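Local coordinates for protein lectin (Lotus tetragonolobus, PDB 2EIG) that binds carbohydrate, recognising L-fucosyl sugars as a calcium- and manganese-containing legume seed lectin that assembles into tetramers, at the interface of chains A and B. Coordinates in Å, arbitrary orientation; residue numbers count along the deposited sequence, not the author numbering. Chains: chain A/B, lectin.

The interface of chains A and B. Residues chain A 111-113, 140-141; chain B 142, 144, 146.
B:Met144 lies against A:Asn141 and reaches on to the loop 111-113, its methyl lying over A:Gln111 O and A:Gln113 CB, a worked example of how one flexible thioether can join loops of two identical subunits. Followed outward, B:Met144 CB meets the amide oxygen OD1 of A:Asn141 at 3.6 Å. The chain then runs extended through CG to the sulfur, and B:Met144 SD sits 3.7 Å from the backbone carbonyl oxygen A:Gln111 O. A bend at the last torsion (chi3 -56°) turns the methyl towards the loop of chain A, where B:Met144 CE packs on A:Gln113 CB at 3.5 Å and also touches that residue's CG, the two side chains meeting at about a right angle. The same methyl borders CG of A:Asn141, while its modelled approach to the carbonyl oxygen of A:Asn112 is too short to be trusted.

Polar linkage is mostly indirect. B:Ser142 OG, swung opposite its own backbone N (chi1 -179°), receives a hydrogen bond from B:Met144 N, which fixes the hydroxyl beside the methionine. A water 2.7 Å from B:Ser142 OG is hydrogen-bonded in turn to A:Asn112 O, bridging the subunits; the direct bond from OG to A:Asn141 OD1 is weak. CB of A:Asn141 also packs on CB of B:Ser142.

The patch belongs to a two-fold symmetric interface, so every contact recurs with the chains exchanged; by itself it does not establish which of the tetramer's contacts is the distinctive one. Farther along, at the end of strand 135-140, the contact is purely apolar: the side chains of A:Val140 and B:Leu146 cross obliquely, and A:Val140 CG1, pointing away from its backbone N (chi1 -176°), rests 3.7 Å from B:Leu146 CD2.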
# COMPACT_ATOMS: atom_id res chain seq x y z
N GLN A 111 -9.70 -2.42 24.08
CA GLN A 111 -8.29 -2.14 24.19
C GLN A 111 -7.49 -3.20 23.44
O GLN A 111 -6.25 -3.22 23.52
CB GLN A 111 -7.88 -2.07 25.67
CG GLN A 111 -8.45 -0.85 26.40
CD GLN A 111 -8.13 0.43 25.65
OE1 GLN A 111 -7.05 0.88 25.74
NE2 GLN A 111 -9.07 0.95 24.81
N ASN A 112 -8.16 -4.08 22.71
CA ASN A 112 -7.42 -5.18 22.07
C ASN A 112 -6.36 -4.71 21.14
O ASN A 112 -6.59 -3.85 20.31
CB ASN A 112 -8.34 -6.15 21.37
CG ASN A 112 -9.27 -6.85 22.33
OD1 ASN A 112 -8.82 -7.55 23.24
ND2 ASN A 112 -10.57 -6.67 22.12
N GLN A 113 -5.17 -5.26 21.31
CA GLN A 113 -4.03 -4.75 20.61
C GLN A 113 -3.21 -5.93 20.06
O GLN A 113 -2.65 -6.71 20.81
CB GLN A 113 -3.21 -3.91 21.59
CG GLN A 113 -2.26 -3.05 20.85
CD GLN A 113 -1.40 -2.24 21.76
OE1 GLN A 113 -1.64 -2.17 22.96
NE2 GLN A 113 -0.41 -1.59 21.19
N VAL A 140 -6.26 -6.44 12.73
CA VAL A 140 -5.52 -5.50 13.56
C VAL A 140 -6.46 -4.93 14.62
O VAL A 140 -7.41 -4.23 14.28
CB VAL A 140 -4.88 -4.38 12.75
CG1 VAL A 140 -4.02 -3.45 13.67
CG2 VAL A 140 -4.09 -4.97 11.62
N ASN A 141 -6.21 -5.30 15.87
CA ASN A 141 -6.93 -4.81 17.04
C ASN A 141 -8.39 -5.26 17.07
O ASN A 141 -9.09 -5.02 18.02
CB ASN A 141 -6.90 -3.25 17.10
CG ASN A 141 -5.51 -2.70 17.19
OD1 ASN A 141 -5.27 -1.48 17.03
ND2 ASN A 141 -4.55 -3.58 17.46
N SER B 142 -11.25 0.24 15.84
CA SER B 142 -10.51 0.36 17.06
C SER B 142 -10.21 1.87 17.36
O SER B 142 -9.90 2.64 16.44
CB SER B 142 -9.20 -0.46 16.89
OG SER B 142 -8.40 -0.43 18.06
N MET B 144 -7.58 2.55 18.86
CA MET B 144 -6.16 2.54 18.71
C MET B 144 -5.90 2.65 17.21
O MET B 144 -6.11 1.70 16.46
CB MET B 144 -5.56 1.29 19.38
CG MET B 144 -6.03 1.17 20.87
SD MET B 144 -5.18 -0.17 21.74
CE MET B 144 -5.57 -1.54 20.66
N LEU B 146 -4.78 2.79 13.53
CA LEU B 146 -3.95 1.97 12.70
C LEU B 146 -2.74 2.74 12.24
O LEU B 146 -1.69 2.14 12.03
CB LEU B 146 -4.72 1.44 11.47
CG LEU B 146 -6.02 0.69 11.69
CD1 LEU B 146 -6.40 -0.04 10.44
CD2 LEU B 146 -5.88 -0.32 12.80
O HOH W 1 -8.72 -2.24 20.00